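Local coordinates for minor capsid protein (Cafeteriavirus-dependent mavirus, PDB 6G42) that forms the pentameric penton of the virophage capsid as a single jelly-roll minor capsid protein, and so probably closes the shell at its fivefold vertices, at residues C[52-57]-C[253-258]; C[155-160]-C[172-177]. One frame throughout, in Å; residues are numbered along the deposited sequence.

Contact 1. Residues C[52-57]-C[253-258]; sequences IVEEFH and FRVENS
F56 and F253 face each other as an antiparallel hydrogen-bonded pair in the jelly-roll, where strand 49-62 runs beside 248-264, an edge strand within this chain. Their rings meet obliquely, planes 36° apart and centroids 5.3 Å from each other. F253 CB lies over one face of the F56 ring, 3.8 Å from its centroid, as a CH-pi contact; F56 CG sits between the backbone N and the carbonyl carbon (chi1 69°). Farther out on the F253 ring, CE2 lies 3.6 Å from V53 O, which is at the ring edge, near its plane. T236 and I206 of this chain touch F56, so this face packs on the opposing sheet. On the other face E55 and R254 lie side by side and point the same way, yet the charges stay apart; E55 OE2 bonds H203 of a second subunit instead. E54 and E55 both stand opposite K300, a classic beta bulge. The last bridge pairs E55 with R254; V255, next along, is the centre of an inverse gamma turn. There I52 and V255 touch through their methyl ends, and the last backbone rung runs from V255 N to E54 O, 3.0 Å.

Contact 2. Residues C[155-160]-C[172-177]; sequences FIMFND and DDIDEE
E177 reaches across to N159 and D160, and this corner is the close-packed part of the contact. The glutamate leaves its backbone with CG anti to N (chi1 -168°) and then bends at chi2 (57°), which turns the carboxylate back toward the start of helix 160-165. There OE2 accepts the backbone N-H of D160 at 3.1 Å; the bond is fairly straight at the hydrogen, but the donor lies above the carboxylate plane. The carboxylate of E177 is probably also favoured by the helix N terminus. E177 and N159 run side by side, pointing the same way, with E177 OE2 3.5 Å from N159 CB. The backbone joins in as well, N159 CA making a C-H...O contact with E177 O at 3.5 Å. N159 spends its amide elsewhere: ND2 bonds D72 O, while OD1 makes a weak bond to Q74 N and reaches forward to M162 N, a weak cap.

Back along the strand, at M157, the packing is loose. M157 CE and I174 CD1 just meet, 4.4 Å apart. On the outer side of 172-177, D172 and D173 at its start and E176 beyond I174 are exposed. The third subunit takes two of the acids here: D160, its carboxylate turned away from E177, is held at OD2 by Q294, and D173 OD2 forms a salt bridge with R25 NE.

The arrangement is that of a capped helix N terminus directly after a beta strand. E177, from the loop beyond the helix, takes up the N-H of D160, and N159 is the N-cap where strand 154-158 passes straight into helix 160-165.

In the fold
From the N terminus the chain passes through strand 8-15 and reaches strand 49-62, the first half of contact 1. It then leaves for a separate lobe built around the sheet of strands 74-79, 84-90, 154-158, 171-173 and 179-181. Contact 2 lies there, closing a short loop that carries helix 160-165. The chain returns through strands 201-207 and 236-239 before 253-258 completes contact 1, so contact 2 is nested inside the much longer loop. Contact 1 fastens what is, within this chain, an edge strand of the jelly-roll sheet; contact 2 ties a strand end to a loop. Their centres lie about 44 Å apart, on opposite sides of the chain's centre, and both have subunit neighbours close by.

Contact 1. Residues C[52-57]-C[253-258]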
loop_
_atom_site.group_PDB
_atom_site.type_symbol
_atom_site.label_atom_id
_atom_site.label_comp_id
_atom_site.label_asym_id
_atom_site.label_seq_id
_atom_site.Cartn_x
_atom_site.Cartn_y
_atom_site.Cartn_z
ATOM N N ILE C 52 11.339 1.691 24.903
ATOM C CA ILE C 52 11.086 1.630 23.458
ATOM C C ILE C 52 10.998 3.042 22.877
ATOM O O ILE C 52 10.385 3.935 23.476
ATOM C CB ILE C 52 9.821 0.801 23.116
ATOM C CG1 ILE C 52 9.618 0.705 21.604
ATOM C CG2 ILE C 52 8.563 1.374 23.762
ATOM C CD1 ILE C 52 8.741 -0.464 21.204
ATOM N N VAL C 53 11.642 3.233 21.724
ATOM C CA VAL C 53 11.576 4.484 20.980
ATOM C C VAL C 53 10.285 4.444 20.166
ATOM O O VAL C 53 10.211 3.752 19.151
ATOM C CB VAL C 53 12.811 4.665 20.066
ATOM C CG1 VAL C 53 12.727 5.958 19.252
ATOM C CG2 VAL C 53 14.085 4.651 20.904
ATOM N N GLU C 54 9.273 5.175 20.635
ATOM C CA GLU C 54 7.966 5.253 19.970
ATOM C C GLU C 54 8.052 5.955 18.600
ATOM O O GLU C 54 7.532 5.450 17.603
ATOM C CB GLU C 54 6.972 5.989 20.880
ATOM C CG GLU C 54 5.549 6.181 20.339
ATOM C CD GLU C 54 4.725 4.903 20.279
ATOM O OE1 GLU C 54 5.169 3.856 20.822
ATOM O OE2 GLU C 54 3.614 4.952 19.690
ATOM N N GLU C 55 8.711 7.109 18.560
ATOM C CA GLU C 55 8.700 7.957 17.370
ATOM C C GLU C 55 9.893 8.910 17.331
ATOM O O GLU C 55 10.310 9.440 18.362
ATOM C CB GLU C 55 7.367 8.720 17.337
ATOM C CG GLU C 55 7.274 9.976 16.477
ATOM C CD GLU C 55 5.870 10.585 16.481
ATOM O OE1 GLU C 55 5.161 10.461 17.510
ATOM O OE2 GLU C 55 5.476 11.200 15.464
ATOM N N PHE C 56 10.454 9.092 16.137
ATOM C CA PHE C 56 11.359 10.211 15.875
ATOM C C PHE C 56 11.099 10.848 14.509
ATOM O O PHE C 56 10.401 10.278 13.667
ATOM C CB PHE C 56 12.843 9.835 16.078
ATOM C CG PHE C 56 13.410 8.880 15.057
ATOM C CD1 PHE C 56 13.819 9.330 13.803
ATOM C CD2 PHE C 56 13.613 7.543 15.378
ATOM C CE1 PHE C 56 14.365 8.455 12.875
ATOM C CE2 PHE C 56 14.167 6.665 14.457
ATOM C CZ PHE C 56 14.544 7.120 13.203
ATOM N N HIS C 57 11.661 12.042 14.324
ATOM C CA HIS C 57 11.560 12.782 13.065
ATOM C C HIS C 57 12.852 13.558 12.801
ATOM O O HIS C 57 13.220 14.429 13.576
ATOM C CB HIS C 57 10.351 13.720 13.110
ATOM C CG HIS C 57 9.944 14.282 11.780
ATOM N ND1 HIS C 57 10.291 13.715 10.572
ATOM C CD2 HIS C 57 9.178 15.353 11.476
ATOM C CE1 HIS C 57 9.770 14.422 9.587
ATOM N NE2 HIS C 57 9.090 15.421 10.108
ATOM N N PHE C 253 9.832 8.218 11.582
ATOM C CA PHE C 253 9.654 6.864 12.111
ATOM C C PHE C 253 8.553 6.855 13.182
ATOM O O PHE C 253 8.510 7.733 14.045
ATOM C CB PHE C 253 10.964 6.320 12.686
ATOM C CG PHE C 253 10.789 5.052 13.478
ATOM C CD1 PHE C 253 10.460 3.863 12.841
ATOM C CD2 PHE C 253 10.916 5.052 14.863
ATOM C CE1 PHE C 253 10.278 2.694 13.566
ATOM C CE2 PHE C 253 10.739 3.883 15.590
ATOM C CZ PHE C 253 10.418 2.703 14.942
ATOM N N ARG C 254 7.664 5.864 13.092
ATOM C CA ARG C 254 6.632 5.591 14.096
ATOM C C ARG C 254 6.521 4.072 14.276
ATOM O O ARG C 254 6.450 3.339 13.293
ATOM C CB ARG C 254 5.296 6.176 13.645
ATOM C CG ARG C 254 5.252 7.700 13.637
ATOM C CD ARG C 254 3.975 8.233 13.002
ATOM N NE ARG C 254 3.986 8.146 11.536
ATOM C CZ ARG C 254 2.984 8.528 10.739
ATOM N NH1 ARG C 254 1.859 9.036 11.244
ATOM N NH2 ARG C 254 3.108 8.406 9.420
ATOM N N VAL C 255 6.496 3.596 15.521
ATOM C CA VAL C 255 6.627 2.152 15.807
ATOM C C VAL C 255 5.324 1.345 15.571
ATOM O O VAL C 255 4.757 0.734 16.475
ATOM C CB VAL C 255 7.268 1.903 17.212
ATOM C CG1 VAL C 255 6.312 2.182 18.373
ATOM C CG2 VAL C 255 7.854 0.498 17.309
ATOM N N GLU C 256 4.880 1.319 14.322
ATOM C CA GLU C 256 3.714 0.511 13.918
ATOM C C GLU C 256 4.093 -0.932 13.538
ATOM O O GLU C 256 3.212 -1.785 13.390
ATOM C CB GLU C 256 2.947 1.202 12.775
ATOM C CG GLU C 256 3.674 1.298 11.431
ATOM C CD GLU C 256 3.385 2.601 10.690
ATOM O OE1 GLU C 256 2.202 2.984 10.581
ATOM O OE2 GLU C 256 4.342 3.246 10.217
ATOM N N ASN C 257 5.399 -1.190 13.397
ATOM C CA ASN C 257 5.934 -2.500 12.970
ATOM C C ASN C 257 6.738 -3.245 14.053
ATOM O O ASN C 257 6.510 -4.435 14.274
ATOM C CB ASN C 257 6.768 -2.359 11.677
ATOM C CG ASN C 257 7.906 -1.347 11.797
ATOM O OD1 ASN C 257 8.022 -0.629 12.794
ATOM N ND2 ASN C 257 8.748 -1.285 10.769
ATOM N N SER C 258 7.654 -2.546 14.727
ATOM C CA SER C 258 8.592 -3.160 15.688
ATOM C C SER C 258 8.026 -3.248 17.119
ATOM O O SER C 258 8.559 -2.639 18.058
ATOM C CB SER C 258 9.925 -2.399 15.691
ATOM O OG SER C 258 10.484 -2.313 14.389
#

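Contact 2. Residues C[155-160]-C[172-177]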
loop_
_atom_site.group_PDB
_atom_site.type_symbol
_atom_site.label_atom_id
_atom_site.label_comp_id
_atom_site.label_asym_id
_atom_site.label_seq_id
_atom_site.Cartn_x
_atom_site.Cartn_y
_atom_site.Cartn_z
ATOM N N PHE C 155 31.371 -3.030 -28.534
ATOM C CA PHE C 155 30.559 -3.183 -27.325
ATOM C C PHE C 155 31.135 -2.339 -26.190
ATOM O O PHE C 155 32.292 -1.920 -26.242
ATOM C CB PHE C 155 30.566 -4.639 -26.858
ATOM C CG PHE C 155 29.600 -5.531 -27.580
ATOM C CD1 PHE C 155 28.241 -5.229 -27.620
ATOM C CD2 PHE C 155 30.040 -6.714 -28.174
ATOM C CE1 PHE C 155 27.346 -6.067 -28.269
ATOM C CE2 PHE C 155 29.150 -7.559 -28.819
ATOM C CZ PHE C 155 27.802 -7.234 -28.867
ATOM N N ILE C 156 30.314 -2.110 -25.166
ATOM C CA ILE C 156 30.763 -1.557 -23.885
ATOM C C ILE C 156 30.892 -2.722 -22.903
ATOM O O ILE C 156 30.009 -3.579 -22.834
ATOM C CB ILE C 156 29.772 -0.515 -23.325
ATOM C CG1 ILE C 156 29.651 0.680 -24.280
ATOM C CG2 ILE C 156 30.213 -0.026 -21.944
ATOM C CD1 ILE C 156 28.437 1.555 -24.033
ATOM N N MET C 157 31.988 -2.732 -22.142
ATOM C CA MET C 157 32.280 -3.775 -21.147
ATOM C C MET C 157 32.109 -3.226 -19.739
ATOM O O MET C 157 32.538 -2.113 -19.459
ATOM C CB MET C 157 33.726 -4.257 -21.275
ATOM C CG MET C 157 34.071 -4.972 -22.568
ATOM S SD MET C 157 35.856 -5.057 -22.814
ATOM C CE MET C 157 36.387 -6.023 -21.402
ATOM N N PHE C 158 31.484 -4.018 -18.868
ATOM C CA PHE C 158 31.349 -3.723 -17.436
ATOM C C PHE C 158 32.044 -4.852 -16.679
ATOM O O PHE C 158 31.792 -6.029 -16.952
ATOM C CB PHE C 158 29.864 -3.736 -17.024
ATOM C CG PHE C 158 29.106 -2.447 -17.276
ATOM C CD1 PHE C 158 29.442 -1.561 -18.302
ATOM C CD2 PHE C 158 27.992 -2.151 -16.495
ATOM C CE1 PHE C 158 28.711 -0.402 -18.515
ATOM C CE2 PHE C 158 27.258 -0.992 -16.707
ATOM C CZ PHE C 158 27.619 -0.116 -17.720
ATOM N N ASN C 159 32.901 -4.507 -15.720
ATOM C CA ASN C 159 33.488 -5.513 -14.813
ATOM C C ASN C 159 32.446 -5.959 -13.774
ATOM O O ASN C 159 31.322 -5.458 -13.773
ATOM C CB ASN C 159 34.789 -5.006 -14.164
ATOM C CG ASN C 159 34.559 -3.963 -13.086
ATOM O OD1 ASN C 159 33.586 -3.217 -13.122
ATOM N ND2 ASN C 159 35.484 -3.883 -12.136
ATOM N N ASP C 160 32.817 -6.884 -12.894
ATOM C CA ASP C 160 31.840 -7.522 -12.007
ATOM C C ASP C 160 31.192 -6.591 -10.970
ATOM O O ASP C 160 30.043 -6.809 -10.596
ATOM C CB ASP C 160 32.440 -8.746 -11.308
ATOM C CG ASP C 160 31.371 -9.691 -10.761
ATOM O OD1 ASP C 160 30.389 -9.975 -11.487
ATOM O OD2 ASP C 160 31.510 -10.142 -9.600
ATOM N N ASP C 172 26.130 -10.117 -21.277
ATOM C CA ASP C 172 26.657 -11.301 -21.965
ATOM C C ASP C 172 28.106 -11.506 -21.516
ATOM O O ASP C 172 28.990 -10.731 -21.890
ATOM C CB ASP C 172 26.571 -11.118 -23.491
ATOM C CG ASP C 172 26.456 -12.439 -24.238
ATOM O OD1 ASP C 172 27.403 -13.251 -24.175
ATOM O OD2 ASP C 172 25.416 -12.656 -24.895
ATOM N N ASP C 173 28.338 -12.536 -20.704
ATOM C CA ASP C 173 29.648 -12.767 -20.082
ATOM C C ASP C 173 30.676 -13.334 -21.067
ATOM O O ASP C 173 30.495 -14.437 -21.583
ATOM C CB ASP C 173 29.512 -13.717 -18.883
ATOM C CG ASP C 173 28.692 -13.122 -17.734
ATOM O OD1 ASP C 173 28.178 -11.985 -17.858
ATOM O OD2 ASP C 173 28.564 -13.803 -16.692
ATOM N N ILE C 174 31.749 -12.577 -21.305
ATOM C CA ILE C 174 32.861 -13.006 -22.182
ATOM C C ILE C 174 34.075 -13.582 -21.442
ATOM O O ILE C 174 34.935 -14.207 -22.064
ATOM C CB ILE C 174 33.366 -11.861 -23.105
ATOM C CG1 ILE C 174 33.811 -10.619 -22.310
ATOM C CG2 ILE C 174 32.293 -11.500 -24.117
ATOM C CD1 ILE C 174 34.795 -9.740 -23.052
ATOM N N ASP C 175 34.136 -13.380 -20.129
ATOM C CA ASP C 175 35.372 -13.581 -19.366
ATOM C C ASP C 175 35.057 -13.562 -17.854
ATOM O O ASP C 175 33.997 -13.075 -17.454
ATOM C CB ASP C 175 36.365 -12.483 -19.809
ATOM C CG ASP C 175 37.527 -12.302 -18.870
ATOM O OD1 ASP C 175 38.155 -13.310 -18.488
ATOM O OD2 ASP C 175 37.815 -11.143 -18.521
ATOM N N GLU C 176 35.955 -14.112 -17.031
ATOM C CA GLU C 176 35.782 -14.165 -15.557
ATOM C C GLU C 176 35.532 -12.824 -14.845
ATOM O O GLU C 176 35.000 -12.815 -13.730
ATOM C CB GLU C 176 36.990 -14.826 -14.881
ATOM C CG GLU C 176 37.190 -16.298 -15.206
ATOM C CD GLU C 176 38.044 -17.032 -14.178
ATOM O OE1 GLU C 176 38.803 -16.384 -13.421
ATOM O OE2 GLU C 176 37.956 -18.274 -14.125
ATOM N N GLU C 177 35.953 -11.717 -15.460
ATOM C CA GLU C 177 35.728 -10.371 -14.916
ATOM C C GLU C 177 34.718 -9.530 -15.710
ATOM O O GLU C 177 33.794 -8.964 -15.121
ATOM C CB GLU C 177 37.066 -9.622 -14.811
ATOM C CG GLU C 177 37.023 -8.327 -14.001
ATOM C CD GLU C 177 36.535 -8.523 -12.576
ATOM O OE1 GLU C 177 36.933 -9.518 -11.934
ATOM O OE2 GLU C 177 35.748 -7.684 -12.093
#